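Local coordinates for protein nicotinate phosphoribosyltransferase (Saccharomyces cerevisiae, PDB 1VLP) that catalyses the first step in making NAD from nicotinic acid, the ATP-dependent synthesis of nicotinate ribonucleotide from nicotinate and phosphoribosyl diphosphate, at residues E177-D181 with N182-F186; L279-T282 with D283-G286; L342-E345 with K346-Y350. One frame throughout, in Å; residues are numbered along the deposited sequence.

Overall arrangement
All three contacts belong to the part of the chain with the parallel sheet. Contact 1 leads from helix 168-181 into strand 186-188. Contact 3 starts helix 344-356, which joins strands 335-338 and 360-365. These two helix ends pack together; the centres of contacts 1 and 3 are about 10 Å apart, and Thr178 CG2 lies 3.6 Å from Val344 CG1. Contact 2 leaves strand 279-281, at one edge of the sheet, about 26 Å from contact 1 and 21 Å from contact 3 between centres. It is near the probable nicotinate site: the Leu281 side chain is about 4 Å from that of Arg306. The side chains of Phe186 and Leu342 are about 8 Å and 7 Å from that of Phe189, another probable nicotinate-binding residue.

Contact 1. Residues E177-D181 with N182-F186; sequences ETLFD and NGIRF
A Schellman motif ends helix 168-181, with Gly183 and Ile184 folding back on Phe180 and Leu179. Gly183, at positive phi, is the C-prime residue. Its N donates to Phe180 O at 2.9 Å, and Ile184 N donates to Leu179 O at 3.1 Å. Both donors stand above the plane of their carbonyl group. Asn182 adds a second grip on the last turn. Its ND2 reaches Thr178 O at 2.9 Å in an almost straight bond, with the oxygen in the amide plane. Asn182 N bonds to the same Thr178 O from the opposite face of the carbonyl.

The apolar side is built round Leu179. Its CD1 sits over the centre of one face of the Phe186 ring, 3.7 Å from the centroid, a CH-pi contact. Its CD2 turns to Ile184 CG2 at 3.9 Å. Phe186 CG lies between the backbone N and the carbonyl carbon (chi1 72°), which turns the ring back toward Leu179 and Phe180. Phe186 CE1 also meets Phe180 CE1 at 3.4 Å, the rings oblique. With an alanine in place of this ring, Leu179 CD1 would probably lose the face it rests on, and a gap would probably open beside Phe180. Phe363 and Ile365 of strand 360-365 also touch Phe186. The helix thus closes on a Schellman turn and passes directly into parallel strand 186-188, an alpha-to-beta connection of the family's barrel-type domain.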
ATOM      1  N   GLU A 177      13.955  17.055   5.916  1.00  4.87           N
ATOM      2  CA  GLU A 177      14.180  18.425   6.351  1.00  8.76           C
ATOM      3  C   GLU A 177      13.550  19.397   5.399  1.00  7.70           C
ATOM      4  O   GLU A 177      12.997  20.385   5.826  1.00  5.85           O
ATOM      5  CB  GLU A 177      15.661  18.683   6.536  1.00  7.10           C
ATOM      6  CG  GLU A 177      16.228  17.886   7.728  1.00 18.32           C
ATOM      7  CD  GLU A 177      17.636  18.249   8.116  1.00 30.11           C
ATOM      8  OE1 GLU A 177      18.259  19.074   7.409  1.00 24.75           O
ATOM      9  OE2 GLU A 177      18.093  17.721   9.174  1.00 29.70           O
ATOM     10  N   THR A 178      13.620  19.129   4.099  1.00  4.49           N
ATOM     11  CA  THR A 178      12.942  20.000   3.141  1.00  3.20           C
ATOM     12  C   THR A 178      11.438  20.006   3.348  1.00  5.56           C
ATOM     13  O   THR A 178      10.771  21.064   3.324  1.00  3.53           O
ATOM     14  CB  THR A 178      13.319  19.631   1.709  1.00  4.07           C
ATOM     15  OG1 THR A 178      14.744  19.723   1.570  1.00  6.55           O
ATOM     16  CG2 THR A 178      12.663  20.564   0.685  1.00  4.12           C
ATOM     17  N   LEU A 179      10.883  18.816   3.524  1.00  2.81           N
ATOM     18  CA  LEU A 179       9.465  18.663   3.749  1.00  5.31           C
ATOM     19  C   LEU A 179       9.039  19.479   4.986  1.00  3.24           C
ATOM     20  O   LEU A 179       8.123  20.270   4.905  1.00  3.02           O
ATOM     21  CB  LEU A 179       9.136  17.175   3.852  1.00  4.31           C
ATOM     22  CG  LEU A 179       9.225  16.372   2.552  1.00  4.23           C
ATOM     23  CD1 LEU A 179       9.298  14.832   2.825  1.00  4.99           C
ATOM     24  CD2 LEU A 179       8.102  16.690   1.616  1.00 11.24           C
ATOM     25  N   PHE A 180       9.742  19.299   6.090  1.00  4.49           N
ATOM     26  CA  PHE A 180       9.428  19.992   7.328  1.00  6.16           C
ATOM     27  C   PHE A 180       9.545  21.516   7.176  1.00  6.05           C
ATOM     28  O   PHE A 180       8.688  22.252   7.647  1.00  5.94           O
ATOM     29  CB  PHE A 180      10.328  19.512   8.444  1.00  6.50           C
ATOM     30  CG  PHE A 180      10.149  18.073   8.850  1.00  4.73           C
ATOM     31  CD1 PHE A 180       8.907  17.415   8.828  1.00  5.61           C
ATOM     32  CD2 PHE A 180      11.251  17.383   9.289  1.00  7.49           C
ATOM     33  CE1 PHE A 180       8.820  16.117   9.256  1.00  4.04           C
ATOM     34  CE2 PHE A 180      11.159  16.093   9.678  1.00  6.41           C
ATOM     35  CZ  PHE A 180       9.959  15.466   9.674  1.00  4.72           C
ATOM     36  N   ASP A 181      10.561  21.997   6.458  1.00  5.52           N
ATOM     37  CA  ASP A 181      10.653  23.456   6.178  1.00  8.20           C
ATOM     38  C   ASP A 181       9.491  24.038   5.421  1.00  5.59           C
ATOM     39  O   ASP A 181       9.215  25.220   5.520  1.00  6.56           O
ATOM     40  CB  ASP A 181      11.860  23.785   5.344  1.00  8.97           C
ATOM     41  CG  ASP A 181      13.122  23.465   6.018  1.00  9.23           C
ATOM     42  OD1 ASP A 181      13.150  23.321   7.262  1.00 11.68           O
ATOM     43  OD2 ASP A 181      14.103  23.349   5.277  1.00 15.60           O
ATOM     44  N   ASN A 182       8.837  23.207   4.623  1.00  2.95           N
ATOM     45  CA  ASN A 182       7.652  23.593   3.882  1.00  5.18           C
ATOM     46  C   ASN A 182       6.345  23.243   4.590  1.00  5.89           C
ATOM     47  O   ASN A 182       5.252  23.355   4.019  1.00  7.61           O
ATOM     48  CB  ASN A 182       7.747  22.938   2.504  1.00  4.43           C
ATOM     49  CG  ASN A 182       8.705  23.681   1.594  1.00  7.67           C
ATOM     50  OD1 ASN A 182       8.301  24.602   0.906  1.00  9.46           O
ATOM     51  ND2 ASN A 182       9.973  23.290   1.594  1.00  7.13           N
ATOM     52  N   GLY A 183       6.451  22.860   5.871  1.00  6.63           N
ATOM     53  CA  GLY A 183       5.286  22.508   6.667  1.00  7.04           C
ATOM     54  C   GLY A 183       4.467  21.346   6.151  1.00  7.12           C
ATOM     55  O   GLY A 183       3.271  21.283   6.390  1.00  9.17           O
ATOM     56  N   ILE A 184       5.126  20.417   5.473  1.00  3.25           N
ATOM     57  CA  ILE A 184       4.489  19.293   4.839  1.00  4.39           C
ATOM     58  C   ILE A 184       4.228  18.166   5.868  1.00  3.29           C
ATOM     59  O   ILE A 184       5.156  17.740   6.522  1.00  6.49           O
ATOM     60  CB  ILE A 184       5.316  18.728   3.668  1.00  4.64           C
ATOM     61  CG1 ILE A 184       5.665  19.801   2.609  1.00 10.34           C
ATOM     62  CG2 ILE A 184       4.619  17.557   3.063  1.00  3.50           C
ATOM     63  CD1 ILE A 184       4.568  20.453   1.938  1.00 12.88           C
ATOM     64  N   ARG A 185       2.971  17.719   5.974  1.00  4.62           N
ATOM     65  CA  ARG A 185       2.589  16.606   6.850  1.00  3.74           C
ATOM     66  C   ARG A 185       2.646  15.338   5.966  1.00  5.27           C
ATOM     67  O   ARG A 185       1.905  15.200   4.977  1.00  4.92           O
ATOM     68  CB  ARG A 185       1.180  16.797   7.465  1.00  3.29           C
ATOM     69  CG  ARG A 185       1.058  17.976   8.356  1.00 11.35           C
ATOM     70  CD  ARG A 185      -0.245  17.910   9.127  1.00 16.57           C
ATOM     71  NE  ARG A 185      -0.014  17.638  10.535  1.00 29.33           N
ATOM     72  CZ  ARG A 185      -0.862  16.996  11.336  1.00 34.36           C
ATOM     73  NH1 ARG A 185      -2.026  16.518  10.877  1.00 35.33           N
ATOM     74  NH2 ARG A 185      -0.533  16.809  12.610  1.00 42.04           N
ATOM     75  N   PHE A 186       3.548  14.419   6.296  1.00  3.14           N
ATOM     76  CA  PHE A 186       3.770  13.254   5.469  1.00  4.27           C
ATOM     77  C   PHE A 186       3.992  12.022   6.279  1.00  3.70           C
ATOM     78  O   PHE A 186       4.366  12.074   7.471  1.00  3.86           O
ATOM     79  CB  PHE A 186       4.957  13.446   4.484  1.00  2.98           C
ATOM     80  CG  PHE A 186       6.301  13.436   5.129  1.00  2.00           C
ATOM     81  CD1 PHE A 186       6.808  14.612   5.706  1.00  6.69           C
ATOM     82  CD2 PHE A 186       7.064  12.253   5.229  1.00  2.35           C
ATOM     83  CE1 PHE A 186       8.014  14.637   6.320  1.00  5.28           C
ATOM     84  CE2 PHE A 186       8.313  12.288   5.845  1.00  3.45           C
ATOM     85  CZ  PHE A 186       8.762  13.453   6.406  1.00  3.55           C
TER

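Contact 2. Residues L279-T282 with D283-G286; sequences LALT and DTFG
The carboxylate of Asp283 meets Leu281, with OD1 3.6 Å from Leu281 CD1. The other oxygen, OD2, bonds to Ser309 OG. The ring of Phe285 has Thr284 CG2 over one face, offset toward the rim, and Tyr257 meets this ring edge-to-face. Asp283 CG stands between its backbone N and carbonyl carbon (chi1 65°), and this turns the carboxylate back toward the leucine.

No direct hydrogen bond joins 279-282 to 283-286. Waters do the bridging. Water 2 donates to Leu281 O at 2.8 Å and is hydrogen-bonded to Thr284 OG1 at 2.6 Å. Water 1 lies 2.8 Å from Leu281 O and accepts a weak bond from Thr284 N. Further round the turn, water 3 links Thr282 O with Phe285 N, 2.9 Å from that nitrogen. Water 4 donates to Asp283 OD1 at 2.6 Å and accepts a weak bond from Thr282 OG1. The chain closes as a type I beta turn from Asp283 to Gly286, with Gly286 N bonded to Asp283 O at 2.9 Å.

Thr284 OG1 is also hydrogen-bonded to His244 ND1; by similarity His244 becomes phosphorylated, though it is not so here. Thr282 OG1 bonds to Tyr315 OH and Thr287 OG1. The buried turn thus carries the chain from edge strand 279-281, which pairs with strand 304-307, past helix 244-254 to Gly286, the N-cap residue of helix 287-291.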
ATOM      1  N   LEU A 279      -9.611   7.989   5.552  1.00  5.03           N
ATOM      2  CA  LEU A 279      -9.664   8.635   4.269  1.00  4.34           C
ATOM      3  C   LEU A 279     -10.321   7.748   3.222  1.00  5.12           C
ATOM      4  O   LEU A 279     -10.024   6.548   3.100  1.00  6.81           O
ATOM      5  CB  LEU A 279      -8.259   9.026   3.803  1.00  5.18           C
ATOM      6  CG  LEU A 279      -7.473   9.942   4.716  1.00  6.79           C
ATOM      7  CD1 LEU A 279      -6.027   9.818   4.302  1.00 12.73           C
ATOM      8  CD2 LEU A 279      -7.955  11.364   4.621  1.00 10.43           C
ATOM      9  N   ALA A 280     -11.189   8.346   2.421  1.00  6.47           N
ATOM     10  CA  ALA A 280     -11.864   7.600   1.387  1.00  5.25           C
ATOM     11  C   ALA A 280     -10.995   7.512   0.124  1.00  5.07           C
ATOM     12  O   ALA A 280     -10.436   8.472  -0.313  1.00  3.09           O
ATOM     13  CB  ALA A 280     -13.209   8.223   1.060  1.00  6.70           C
ATOM     14  N   LEU A 281     -10.905   6.325  -0.458  1.00  6.65           N
ATOM     15  CA  LEU A 281     -10.276   6.102  -1.746  1.00  7.14           C
ATOM     16  C   LEU A 281     -11.320   6.151  -2.874  1.00  6.54           C
ATOM     17  O   LEU A 281     -12.140   5.257  -3.024  1.00  9.35           O
ATOM     18  CB  LEU A 281      -9.584   4.740  -1.706  1.00  9.86           C
ATOM     19  CG  LEU A 281      -8.545   4.410  -2.750  1.00 11.88           C
ATOM     20  CD1 LEU A 281      -7.453   5.501  -2.897  1.00 13.91           C
ATOM     21  CD2 LEU A 281      -7.925   3.067  -2.402  1.00 16.83           C
ATOM     22  N   THR A 282     -11.291   7.220  -3.661  1.00  6.41           N
ATOM     23  CA  THR A 282     -12.412   7.556  -4.539  1.00  3.57           C
ATOM     24  C   THR A 282     -12.326   7.063  -5.978  1.00  3.34           C
ATOM     25  O   THR A 282     -13.343   7.088  -6.692  1.00  4.96           O
ATOM     26  CB  THR A 282     -12.619   9.099  -4.572  1.00  5.76           C
ATOM     27  OG1 THR A 282     -11.533   9.702  -5.256  1.00  7.17           O
ATOM     28  CG2 THR A 282     -12.641   9.696  -3.154  1.00  4.59           C
ATOM     29  N   ASP A 283     -11.119   6.686  -6.435  1.00  5.99           N
ATOM     30  CA  ASP A 283     -10.848   6.502  -7.876  1.00  6.84           C
ATOM     31  C   ASP A 283     -11.001   5.070  -8.423  1.00  4.84           C
ATOM     32  O   ASP A 283     -10.897   4.854  -9.632  1.00  4.16           O
ATOM     33  CB  ASP A 283      -9.453   6.995  -8.239  1.00  7.56           C
ATOM     34  CG  ASP A 283      -8.331   6.179  -7.579  1.00 11.26           C
ATOM     35  OD1 ASP A 283      -8.390   5.985  -6.345  1.00 11.21           O
ATOM     36  OD2 ASP A 283      -7.375   5.764  -8.277  1.00 17.00           O
ATOM     37  N   THR A 284     -11.315   4.128  -7.548  1.00  4.86           N
ATOM     38  CA  THR A 284     -11.308   2.698  -7.937  1.00  6.93           C
ATOM     39  C   THR A 284     -12.173   2.448  -9.190  1.00  4.73           C
ATOM     40  O   THR A 284     -11.735   1.749 -10.151  1.00  6.51           O
ATOM     41  CB  THR A 284     -11.765   1.834  -6.792  1.00  7.66           C
ATOM     42  OG1 THR A 284     -11.026   2.197  -5.616  1.00  5.88           O
ATOM     43  CG2 THR A 284     -11.544   0.312  -7.131  1.00  8.26           C
ATOM     44  N   PHE A 285     -13.396   2.963  -9.166  1.00  5.02           N
ATOM     45  CA  PHE A 285     -14.327   2.903 -10.306  1.00  2.59           C
ATOM     46  C   PHE A 285     -14.591   4.313 -10.848  1.00  4.31           C
ATOM     47  O   PHE A 285     -15.645   4.577 -11.376  1.00  5.83           O
ATOM     48  CB  PHE A 285     -15.636   2.206  -9.940  1.00  3.64           C
ATOM     49  CG  PHE A 285     -15.428   0.805  -9.481  1.00  3.27           C
ATOM     50  CD1 PHE A 285     -14.518  -0.014 -10.161  1.00  5.29           C
ATOM     51  CD2 PHE A 285     -16.052   0.324  -8.351  1.00  5.98           C
ATOM     52  CE1 PHE A 285     -14.236  -1.298  -9.702  1.00  8.45           C
ATOM     53  CE2 PHE A 285     -15.801  -0.960  -7.903  1.00 13.18           C
ATOM     54  CZ  PHE A 285     -14.882  -1.762  -8.575  1.00  9.20           C
ATOM     55  N   GLY A 286     -13.605   5.170 -10.658  1.00  5.16           N
ATOM     56  CA  GLY A 286     -13.628   6.557 -11.097  1.00  5.91           C
ATOM     57  C   GLY A 286     -14.226   7.435 -10.016  1.00  5.97           C
ATOM     58  O   GLY A 286     -15.197   7.081  -9.383  1.00  2.84           O
TER
HETATM   59  O   HOH W   1     -13.715   4.122  -5.042  1.00  3.54           O
HETATM   60  O   HOH W   2     -11.938   2.447  -3.182  1.00  5.46           O
HETATM   61  O   HOH W   3     -14.844   4.814  -7.483  1.00  2.00           O
HETATM   62  O   HOH W   4      -8.326   8.359  -5.320  1.00 12.17           O

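Contact 3. Residues L342-E345 with K346-Y350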
ATOM      1  N   LEU A 342       5.140   9.940  -5.225  1.00  4.70           N
ATOM      2  CA  LEU A 342       5.560  11.282  -4.797  1.00  7.02           C
ATOM      3  C   LEU A 342       7.063  11.392  -4.606  1.00  6.38           C
ATOM      4  O   LEU A 342       7.747  10.392  -4.338  1.00  7.58           O
ATOM      5  CB  LEU A 342       4.932  11.594  -3.450  1.00  6.07           C
ATOM      6  CG  LEU A 342       3.486  12.042  -3.531  1.00 13.34           C
ATOM      7  CD1 LEU A 342       2.977  12.156  -2.172  1.00 21.06           C
ATOM      8  CD2 LEU A 342       3.374  13.387  -4.249  1.00 17.06           C
ATOM      9  N   ASN A 343       7.546  12.617  -4.768  1.00  7.02           N
ATOM     10  CA  ASN A 343       8.887  13.013  -4.308  1.00  7.39           C
ATOM     11  C   ASN A 343       8.711  14.342  -3.630  1.00  4.85           C
ATOM     12  O   ASN A 343       7.574  14.835  -3.545  1.00  5.91           O
ATOM     13  CB  ASN A 343       9.874  13.050  -5.488  1.00  8.63           C
ATOM     14  CG  ASN A 343       9.437  13.977  -6.588  1.00 13.00           C
ATOM     15  OD1 ASN A 343       8.827  14.986  -6.337  1.00  9.06           O
ATOM     16  ND2 ASN A 343       9.740  13.622  -7.826  1.00 17.46           N
ATOM     17  N   VAL A 344       9.793  14.919  -3.116  1.00  4.73           N
ATOM     18  CA  VAL A 344       9.663  16.115  -2.307  1.00  7.23           C
ATOM     19  C   VAL A 344       9.112  17.284  -3.096  1.00  5.24           C
ATOM     20  O   VAL A 344       8.230  18.035  -2.632  1.00  4.32           O
ATOM     21  CB  VAL A 344      11.036  16.488  -1.666  1.00  5.99           C
ATOM     22  CG1 VAL A 344      10.981  17.889  -1.030  1.00  6.89           C
ATOM     23  CG2 VAL A 344      11.434  15.438  -0.623  1.00  8.54           C
ATOM     24  N   GLU A 345       9.607  17.463  -4.328  1.00  6.22           N
ATOM     25  CA  GLU A 345       9.175  18.618  -5.121  1.00  9.02           C
ATOM     26  C   GLU A 345       7.685  18.523  -5.453  1.00  7.73           C
ATOM     27  O   GLU A 345       6.966  19.550  -5.399  1.00  6.57           O
ATOM     28  CB  GLU A 345      10.019  18.742  -6.414  1.00  8.79           C
ATOM     29  CG  GLU A 345      11.329  19.524  -6.235  1.00 14.48           C
ATOM     30  CD  GLU A 345      12.341  19.291  -7.379  1.00 17.98           C
ATOM     31  OE1 GLU A 345      12.182  18.313  -8.154  1.00 36.82           O
ATOM     32  OE2 GLU A 345      13.298  20.067  -7.492  1.00 19.05           O
ATOM     33  N   LYS A 346       7.230  17.336  -5.859  1.00  6.74           N
ATOM     34  CA  LYS A 346       5.777  17.110  -6.106  1.00  6.39           C
ATOM     35  C   LYS A 346       4.923  17.373  -4.855  1.00  3.31           C
ATOM     36  O   LYS A 346       3.931  18.093  -4.929  1.00  4.65           O
ATOM     37  CB  LYS A 346       5.499  15.705  -6.609  1.00  7.38           C
ATOM     38  CG  LYS A 346       5.914  15.434  -8.067  1.00 12.00           C
ATOM     39  CD  LYS A 346       5.731  13.953  -8.285  1.00 17.40           C
ATOM     40  CE  LYS A 346       5.965  13.490  -9.691  1.00 33.90           C
ATOM     41  NZ  LYS A 346       5.616  12.033  -9.753  1.00 26.44           N
ATOM     42  N   ALA A 347       5.337  16.843  -3.709  1.00  4.16           N
ATOM     43  CA  ALA A 347       4.633  17.105  -2.441  1.00  4.14           C
ATOM     44  C   ALA A 347       4.467  18.618  -2.212  1.00  5.95           C
ATOM     45  O   ALA A 347       3.374  19.133  -1.917  1.00  3.94           O
ATOM     46  CB  ALA A 347       5.362  16.469  -1.274  1.00  5.05           C
ATOM     47  N   ILE A 348       5.544  19.371  -2.393  1.00  2.35           N
ATOM     48  CA  ILE A 348       5.461  20.824  -2.237  1.00  4.29           C
ATOM     49  C   ILE A 348       4.473  21.497  -3.213  1.00  2.99           C
ATOM     50  O   ILE A 348       3.605  22.302  -2.827  1.00  3.57           O
ATOM     51  CB  ILE A 348       6.881  21.443  -2.301  1.00  4.75           C
ATOM     52  CG1 ILE A 348       7.677  20.998  -1.092  1.00  9.06           C
ATOM     53  CG2 ILE A 348       6.851  22.962  -2.291  1.00 10.85           C
ATOM     54  CD1 ILE A 348       9.153  21.318  -1.189  1.00  8.52           C
ATOM     55  N   THR A 349       4.605  21.156  -4.480  1.00  3.68           N
ATOM     56  CA  THR A 349       3.668  21.635  -5.487  1.00  6.36           C
ATOM     57  C   THR A 349       2.204  21.337  -5.164  1.00  2.51           C
ATOM     58  O   THR A 349       1.332  22.209  -5.333  1.00  4.42           O
ATOM     59  CB  THR A 349       3.984  21.003  -6.840  1.00  8.88           C
ATOM     60  OG1 THR A 349       5.321  21.359  -7.194  1.00  7.46           O
ATOM     61  CG2 THR A 349       3.013  21.514  -7.905  1.00  9.02           C
ATOM     62  N   TYR A 350       1.931  20.099  -4.787  1.00  2.00           N
ATOM     63  CA  TYR A 350       0.568  19.678  -4.452  1.00  4.01           C
ATOM     64  C   TYR A 350       0.077  20.327  -3.145  1.00  2.76           C
ATOM     65  O   TYR A 350      -1.139  20.670  -3.019  1.00  2.18           O
ATOM     66  CB  TYR A 350       0.459  18.130  -4.393  1.00  3.84           C
ATOM     67  CG  TYR A 350       0.873  17.432  -5.663  1.00  6.37           C
ATOM     68  CD1 TYR A 350       0.881  18.106  -6.894  1.00 10.24           C
ATOM     69  CD2 TYR A 350       1.215  16.088  -5.640  1.00 11.09           C
ATOM     70  CE1 TYR A 350       1.290  17.464  -8.070  1.00 15.74           C
ATOM     71  CE2 TYR A 350       1.632  15.443  -6.799  1.00 13.08           C
ATOM     72  CZ  TYR A 350       1.657  16.144  -8.004  1.00 16.46           C
ATOM     73  OH  TYR A 350       2.021  15.511  -9.170  1.00 21.76           O
TER
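Lys346 and Leu342 carry most of this contact, together with the backbone of Glu345, at the N-terminus of helix 344-356. This helix is the crossover of a parallel beta-alpha-beta unit, between strands 335-338 and 360-365. Asn343 is its N-cap. The OD1 of Asn343 accepts from Lys346 N at 2.9 Å, in a bond that is nearly straight at the hydrogen (170°) and runs nearly along the C=O axis. Asn343 CG takes the crowded position between backbone N and carbonyl carbon (chi1 57°), which brings OD1 to the Lys346 amide. The cap gives an acceptor to an amide that no earlier helical carbonyl serves.

The Lys346 chain leaves beside this cap, crossing the Asn343 side chain at about a right angle. Its CG lies 3.4 Å from Asn343 OD1, and its CD packs on the amide at 4.0 Å from Asn343 ND2. Beyond CG the chain is extended, and NZ is hydrogen-bonded to Ser341 O, so the lysine spans the capping turn.

Leu342 lies just before the cap and packs with its CD2 branch. That methyl group touches Lys346 CB at 3.9 Å and the Tyr350 ring at CE2, obliquely. Phe363 and Ile365 of strand 360-365 also meet Leu342, and Phe363 meets Tyr350, so this side of the helix lies on the sheet. Val344 and Ala347 touch Leu179 of helix 168-181.

Glu345 takes part through its backbone. Its O accepts from Thr349 N at 3.0 Å, a regular bond of the helix. In the next turn, Lys346 O sits 3.2 Å above the plane of the Tyr350 ring, offset toward its rim.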